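Local coordinates for uncharacterized protein (Alicyclobacillus acidocaldarius subsp. acidocaldarius, PDB 3RAG) that is of unknown function but has a von Willebrand factor A-type fold and holds a sodium ion at what is probably a MIDAS-like metal site, at residues L141-S146 against V176-G181; R188-F193 against E203-A208; P25-A30 against T212-A217. All blocks are in the same frame, centred on the assembly; numbering follows the deposited sequence.

Interaction 1. Residues L141-S146 against V176-G181. With NA (sodium ion), chain C.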
# COMPACT_ATOMS: atom_id res chain seq x y z
N LEU A 141 -5.66 5.40 -5.94
CA LEU A 141 -5.17 5.99 -7.18
C LEU A 141 -5.68 7.42 -7.34
O LEU A 141 -6.90 7.67 -7.40
CB LEU A 141 -5.62 5.14 -8.38
CG LEU A 141 -5.18 3.68 -8.32
CD1 LEU A 141 -5.69 2.91 -9.54
CD2 LEU A 141 -3.63 3.67 -8.29
N ASP A 142 -4.73 8.34 -7.43
CA ASP A 142 -4.98 9.76 -7.66
C ASP A 142 -5.57 9.86 -9.06
O ASP A 142 -4.99 9.32 -10.01
CB ASP A 142 -3.60 10.42 -7.63
CG ASP A 142 -3.62 11.94 -7.74
OD1 ASP A 142 -4.58 12.53 -8.27
OD2 ASP A 142 -2.59 12.53 -7.32
N THR A 143 -6.73 10.51 -9.18
CA THR A 143 -7.32 10.75 -10.49
C THR A 143 -7.63 12.22 -10.66
O THR A 143 -8.58 12.59 -11.33
CB THR A 143 -8.60 9.88 -10.74
OG1 THR A 143 -9.64 10.25 -9.82
CG2 THR A 143 -8.28 8.41 -10.62
N SER A 144 -6.80 13.09 -10.09
CA SER A 144 -6.98 14.52 -10.32
C SER A 144 -6.72 14.82 -11.79
O SER A 144 -6.18 13.98 -12.51
CB SER A 144 -6.04 15.32 -9.44
OG SER A 144 -4.71 14.97 -9.73
N ALA A 145 -7.08 16.02 -12.23
CA ALA A 145 -7.00 16.36 -13.65
C ALA A 145 -5.61 16.14 -14.23
O ALA A 145 -5.46 15.67 -15.35
CB ALA A 145 -7.48 17.81 -13.89
N SER A 146 -4.57 16.47 -13.47
CA SER A 146 -3.23 16.36 -14.02
C SER A 146 -2.79 14.91 -14.23
O SER A 146 -1.78 14.65 -14.86
CB SER A 146 -2.22 17.08 -13.15
OG SER A 146 -2.08 16.36 -11.94
N VAL A 176 -9.37 -1.43 -4.82
CA VAL A 176 -8.83 -0.23 -5.45
C VAL A 176 -9.81 0.92 -5.22
O VAL A 176 -11.03 0.77 -5.35
CB VAL A 176 -8.65 -0.44 -6.98
CG1 VAL A 176 -8.17 0.84 -7.67
CG2 VAL A 176 -7.72 -1.65 -7.27
N ILE A 177 -9.26 2.06 -4.82
CA ILE A 177 -10.08 3.25 -4.80
C ILE A 177 -9.41 4.36 -5.57
O ILE A 177 -8.19 4.37 -5.75
CB ILE A 177 -10.40 3.73 -3.37
CG1 ILE A 177 -9.16 4.17 -2.65
CG2 ILE A 177 -11.05 2.64 -2.55
CD1 ILE A 177 -9.47 4.47 -1.18
N ALA A 178 -10.23 5.28 -6.06
CA ALA A 178 -9.77 6.47 -6.76
C ALA A 178 -10.12 7.70 -5.93
O ALA A 178 -11.12 7.73 -5.23
CB ALA A 178 -10.47 6.57 -8.11
N PHE A 179 -9.28 8.73 -6.03
CA PHE A 179 -9.55 10.00 -5.39
C PHE A 179 -9.14 11.10 -6.35
O PHE A 179 -8.03 11.09 -6.88
CB PHE A 179 -8.85 10.13 -4.02
CG PHE A 179 -7.34 10.07 -4.06
CD1 PHE A 179 -6.59 11.24 -3.96
CD2 PHE A 179 -6.66 8.86 -4.17
CE1 PHE A 179 -5.21 11.21 -3.97
CE2 PHE A 179 -5.24 8.80 -4.18
CZ PHE A 179 -4.51 9.98 -4.08
N PRO A 180 -10.03 12.06 -6.59
CA PRO A 180 -11.36 12.24 -5.98
C PRO A 180 -12.43 11.28 -6.54
O PRO A 180 -12.13 10.47 -7.41
CB PRO A 180 -11.71 13.68 -6.35
CG PRO A 180 -11.01 13.91 -7.66
CD PRO A 180 -9.73 13.11 -7.59
N GLY A 181 -13.65 11.39 -6.03
CA GLY A 181 -14.73 10.49 -6.44
C GLY A 181 -15.60 11.06 -7.55
O GLY A 181 -15.30 12.12 -8.09
NA NA C . -2.34 16.07 -9.42
O HOH W 1 -2.38 15.07 -7.12
O HOH W 2 -1.70 18.55 -8.16
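Leu141 and Asp142 pair in parallel with Ala178 and Phe179 where two strands of a beta-alpha-beta unit end and where the Asp-x-Ser-x-Ser motif, which marks the MIDAS of von Willebrand factor A domains, begins at Asp142. Backbone bonds of 2.7 to 2.9 Å join the strand ends: Leu141 N gives to Ile177 O, Phe179 N to Leu141 O, and Thr143 N to Phe179 O. The side chains divide between the two faces of the sheet. On the face of Asp142 and Phe179, the CG of Phe179 stands between its own backbone N and carbonyl carbon (chi1 62°), and the ring reaches across to the neighbouring strand. Asp142 CA lies over one face of this ring, offset toward the rim and 3.7 Å from its centroid, a CH-pi contact, while Asp142 CB lies close to Phe179 CZ. On the face of Leu141 and Ala178, Leu141 CD1 meets Val176 CG1 at 3.7 Å, and Thr143 CG2 rests on Ala178 CB. Beyond this shell, Val154 and Val158 of helix 151-165 touch Leu141, whereas Thr214 and Ala217 of helix 214-232 touch Phe179.

The sodium ion is bound by Ser144 OG at 2.6 Å and Ser146 OG at 2.5 Å, with two waters and Asp18 as further ligands. Asp142 serves as a second-shell residue. Its OD2 accepts from Thr17 OG1 and Asp18 N, and its OD1 from two groups of Ser144, so bonds at both oxygens fix the rotation of the carboxylate. The bond from Ser144 N closes an Asx turn; Ser144 OG, which also holds the metal, donates to the syn side of Asp142 OD1 at 2.8 Å, 20° out of the carboxylate plane.

Interaction 2. Residues R188-F193 against E203-A208; sequences RLVQPF and EAELVA
A salt bridge between Arg188 and Glu205 ties the edge strand of the sheet to the C-terminal end of helix 199-205. Arg188 NH2 gives a hydrogen bond to Glu205 OE1 at 2.8 Å, close to the guanidinium plane and nearly in line with the C-O bond of the acceptor. The two side chains cross at about a right angle, with guanidinium and carboxylate planes 61° apart. A bend at chi3 (-46°) sets Arg188 NE back toward the helix end, and Glu205 O then lies over the centre of the guanidinium face, 3.0 Å above its plane. This is a contact with the flat of the cation, not a hydrogen bond; the charge would probably still be stabilised by the carbonyl dipole. An alanine in place of Arg188 would probably leave the Glu205 carboxylate without its close mate, with a long, weak ion pair to Lys182 as a poor substitute, and take away the cation that lies over Glu205 O.

In this von Willebrand factor A-type fold, strand 188-194 is outermost and antiparallel to strand 172-179, and it carries a classic beta bulge in which Val190 and Gln191 both face Val176. Beside the bulge, both methyls of Val190 pack against Glu205 CB at 4.0 Å. Leu206 starts away from the strand, yet its CD2 swings back to within 4.1 Å of Val190 CG2. Leu206 is also the centre of an inverse gamma turn, closed by a weak bond from Val207 N to Glu205 O at 3.2 Å, and beyond it Val207 CG2 comes within 4.1 Å of Arg188 NH1.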
# COMPACT_ATOMS: atom_id res chain seq x y z
N ARG A 188 -13.88 7.12 -4.81
CA ARG A 188 -14.73 6.19 -5.53
C ARG A 188 -14.19 4.79 -5.29
O ARG A 188 -13.00 4.55 -5.46
CB ARG A 188 -14.67 6.52 -7.02
CG ARG A 188 -15.57 5.69 -7.90
CD ARG A 188 -15.06 5.74 -9.35
NE ARG A 188 -14.70 7.10 -9.79
CZ ARG A 188 -15.23 7.69 -10.86
NH1 ARG A 188 -14.87 8.92 -11.19
NH2 ARG A 188 -16.13 7.04 -11.61
N LEU A 189 -15.05 3.87 -4.87
CA LEU A 189 -14.60 2.49 -4.76
C LEU A 189 -14.57 1.89 -6.16
O LEU A 189 -15.61 1.73 -6.80
CB LEU A 189 -15.55 1.69 -3.87
CG LEU A 189 -15.16 0.21 -3.70
CD1 LEU A 189 -13.90 0.08 -2.88
CD2 LEU A 189 -16.31 -0.57 -3.06
N VAL A 190 -13.38 1.57 -6.65
CA VAL A 190 -13.24 1.01 -7.99
C VAL A 190 -13.54 -0.49 -8.00
O VAL A 190 -14.26 -1.00 -8.89
CB VAL A 190 -11.82 1.30 -8.57
CG1 VAL A 190 -11.68 0.70 -9.97
CG2 VAL A 190 -11.60 2.79 -8.63
N GLN A 191 -13.00 -1.21 -7.03
CA GLN A 191 -13.41 -2.59 -6.83
C GLN A 191 -13.31 -2.93 -5.36
O GLN A 191 -12.45 -2.42 -4.66
CB GLN A 191 -12.54 -3.54 -7.64
CG GLN A 191 -11.08 -3.65 -7.11
CD GLN A 191 -10.34 -4.80 -7.76
OE1 GLN A 191 -9.84 -5.72 -7.09
NE2 GLN A 191 -10.29 -4.77 -9.09
N PRO A 192 -14.21 -3.79 -4.90
CA PRO A 192 -14.11 -4.31 -3.54
C PRO A 192 -12.97 -5.30 -3.48
O PRO A 192 -12.42 -5.63 -4.53
CB PRO A 192 -15.46 -5.03 -3.32
CG PRO A 192 -15.96 -5.32 -4.70
CD PRO A 192 -15.44 -4.22 -5.58
N PHE A 193 -12.62 -5.77 -2.29
CA PHE A 193 -11.55 -6.78 -2.17
C PHE A 193 -11.76 -8.01 -3.03
O PHE A 193 -12.84 -8.61 -3.04
CB PHE A 193 -11.36 -7.20 -0.72
CG PHE A 193 -10.72 -6.15 0.13
CD1 PHE A 193 -9.37 -5.89 0.02
CD2 PHE A 193 -11.47 -5.38 1.01
CE1 PHE A 193 -8.76 -4.92 0.80
CE2 PHE A 193 -10.86 -4.41 1.79
CZ PHE A 193 -9.51 -4.19 1.69
N GLU A 203 -10.57 0.90 -16.08
CA GLU A 203 -10.76 1.78 -17.24
C GLU A 203 -11.98 2.68 -17.12
O GLU A 203 -11.92 3.85 -17.50
CB GLU A 203 -10.85 0.96 -18.54
CG GLU A 203 -9.54 0.31 -18.91
CD GLU A 203 -9.56 -0.22 -20.33
OE1 GLU A 203 -10.35 0.30 -21.16
OE2 GLU A 203 -8.78 -1.15 -20.62
N ALA A 204 -13.08 2.13 -16.61
CA ALA A 204 -14.32 2.88 -16.51
C ALA A 204 -14.27 3.92 -15.42
O ALA A 204 -14.85 4.99 -15.55
CB ALA A 204 -15.54 1.92 -16.26
N GLU A 205 -13.57 3.62 -14.33
CA GLU A 205 -13.69 4.45 -13.12
C GLU A 205 -12.57 5.47 -12.93
O GLU A 205 -12.72 6.40 -12.13
CB GLU A 205 -13.81 3.55 -11.87
CG GLU A 205 -14.92 2.50 -11.98
CD GLU A 205 -16.32 3.12 -11.99
OE1 GLU A 205 -16.47 4.25 -11.49
OE2 GLU A 205 -17.27 2.48 -12.52
N LEU A 206 -11.45 5.31 -13.64
CA LEU A 206 -10.35 6.25 -13.45
C LEU A 206 -10.45 7.41 -14.42
O LEU A 206 -9.92 7.39 -15.54
CB LEU A 206 -8.97 5.54 -13.54
CG LEU A 206 -8.77 4.36 -12.59
CD1 LEU A 206 -7.36 3.79 -12.78
CD2 LEU A 206 -8.97 4.79 -11.14
N VAL A 207 -11.17 8.45 -14.00
CA VAL A 207 -11.37 9.63 -14.82
C VAL A 207 -10.60 10.78 -14.19
O VAL A 207 -10.77 11.07 -13.01
CB VAL A 207 -12.85 10.01 -14.89
CG1 VAL A 207 -13.08 11.06 -15.96
CG2 VAL A 207 -13.70 8.77 -15.15
N ALA A 208 -9.76 11.44 -14.98
CA ALA A 208 -8.95 12.51 -14.44
C ALA A 208 -9.69 13.84 -14.44
O ALA A 208 -9.91 14.45 -15.48
CB ALA A 208 -7.65 12.63 -15.22

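Interaction 3. Residues P25-A30 against T212-A217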
# COMPACT_ATOMS: atom_id res chain seq x y z
N PRO A 25 -8.80 17.33 4.29
CA PRO A 25 -7.98 17.28 5.50
C PRO A 25 -6.63 16.59 5.28
O PRO A 25 -6.37 15.99 4.23
CB PRO A 25 -8.87 16.52 6.50
CG PRO A 25 -9.84 15.74 5.65
CD PRO A 25 -10.00 16.47 4.34
N ASP A 26 -5.77 16.73 6.27
CA ASP A 26 -4.35 16.34 6.14
C ASP A 26 -4.10 14.84 6.05
O ASP A 26 -4.40 14.09 6.97
CB ASP A 26 -3.60 16.96 7.33
CG ASP A 26 -2.11 16.66 7.32
OD1 ASP A 26 -1.56 16.13 6.33
OD2 ASP A 26 -1.48 16.99 8.35
N PRO A 27 -3.54 14.37 4.92
CA PRO A 27 -3.31 12.93 4.76
C PRO A 27 -2.20 12.41 5.68
O PRO A 27 -2.11 11.20 5.89
CB PRO A 27 -2.89 12.79 3.28
CG PRO A 27 -2.32 14.16 2.92
CD PRO A 27 -3.21 15.14 3.70
N VAL A 28 -1.34 13.29 6.18
CA VAL A 28 -0.32 12.82 7.11
C VAL A 28 -0.99 12.26 8.37
O VAL A 28 -0.62 11.20 8.89
CB VAL A 28 0.71 13.91 7.42
CG1 VAL A 28 1.76 13.38 8.44
CG2 VAL A 28 1.39 14.32 6.12
N GLU A 29 -1.99 12.97 8.86
CA GLU A 29 -2.75 12.52 10.02
C GLU A 29 -3.54 11.24 9.72
O GLU A 29 -3.67 10.35 10.57
CB GLU A 29 -3.70 13.63 10.47
CG GLU A 29 -3.71 13.86 11.94
CD GLU A 29 -2.31 14.01 12.48
OE1 GLU A 29 -1.99 13.30 13.46
OE2 GLU A 29 -1.55 14.83 11.92
N ALA A 30 -4.09 11.15 8.50
CA ALA A 30 -4.81 9.95 8.08
C ALA A 30 -3.89 8.74 8.13
O ALA A 30 -4.28 7.65 8.58
CB ALA A 30 -5.41 10.13 6.66
N THR A 212 -6.96 17.05 -5.54
CA THR A 212 -6.52 15.84 -4.87
C THR A 212 -6.84 15.85 -3.38
O THR A 212 -6.26 16.61 -2.61
CB THR A 212 -5.02 15.61 -5.07
OG1 THR A 212 -4.29 16.28 -4.03
CG2 THR A 212 -4.57 16.16 -6.41
N PRO A 213 -7.73 14.96 -2.99
CA PRO A 213 -8.12 14.74 -1.59
C PRO A 213 -7.47 13.48 -1.03
O PRO A 213 -8.11 12.44 -0.78
CB PRO A 213 -9.65 14.64 -1.67
CG PRO A 213 -9.89 14.02 -3.03
CD PRO A 213 -8.83 14.61 -3.93
N THR A 214 -6.17 13.56 -0.84
CA THR A 214 -5.43 12.40 -0.41
C THR A 214 -5.82 11.94 0.98
O THR A 214 -5.75 10.76 1.27
CB THR A 214 -3.91 12.71 -0.41
OG1 THR A 214 -3.59 13.43 -1.61
CG2 THR A 214 -3.10 11.41 -0.35
N GLY A 215 -6.18 12.87 1.86
CA GLY A 215 -6.53 12.48 3.23
C GLY A 215 -7.74 11.53 3.28
O GLY A 215 -7.66 10.43 3.82
N PRO A 216 -8.87 11.96 2.73
CA PRO A 216 -10.05 11.09 2.70
C PRO A 216 -9.77 9.75 2.00
O PRO A 216 -10.30 8.73 2.41
CB PRO A 216 -11.06 11.93 1.91
CG PRO A 216 -10.69 13.35 2.28
CD PRO A 216 -9.18 13.33 2.27
N ALA A 217 -8.91 9.74 0.98
CA ALA A 217 -8.55 8.47 0.35
C ALA A 217 -7.92 7.48 1.33
O ALA A 217 -8.30 6.30 1.39
CB ALA A 217 -7.60 8.70 -0.83
O HOH W 3 -6.69 15.78 1.59
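Pro27 and Gly215, each in the first turn of its helix, bring helices 27-36 and 214-232 together with their CA atoms just 3.6 Å apart. This is the tight part of the contact. Pro27 CB sits 3.6 Å from Gly215 N and 3.8 Å from Thr214 CB, and one turn further on Ala30 CB presses on Gly215 O at 3.6 Å. Gly215 has no side chain to keep the helices apart; a beta carbon there would run into Pro25 O. Ile218 of helix 214-232, together with Glu59 and Ile63 of helix 58-66, packs around Pro27.

The side nearer solvent is looser. There the rings of Pro25 and Pro216 meet tip to tip, CD to CG at 3.8 Å, and a water spans the backbones, donating to Pro25 O at 2.7 Å and accepting from Gly215 N. The water thus serves an N-H of the first helical turn. In the other helix that role falls to Asp26, the N-cap, whose OD1 takes the bond from Val28 N.

Both helix starts follow loops at the metal-bearing end of the sheet: Thr212 touches Ser144, a sodium ligand, and the side chain of Thr214 is about 8 Å from the ion, a placement consistent with the loops that surround a MIDAS in von Willebrand factor A domains.

Interactions 1 and 2 have centres about 8 Å apart and share the sheet: strand 172-179 pairs with strand 135-142 in the first and borders strand 188-194 of the second, with bonds such as Val190 N to Val176 O between them. Interaction 3 lies on the flank where helix 214-232 packs, its centre about 12 Å from that of interaction 1 and about 18 Å from that of interaction 2, and meets the former where Ala217 and Thr214 touch Phe179. Along the chain interaction 1 closes before interaction 2 opens, both within the long loop closed by interaction 3. Interactions 1 and 3 thus bring segments distant in sequence together at the sodium-bearing end of the sheet, while interaction 2 joins its outermost strand to helix 199-205.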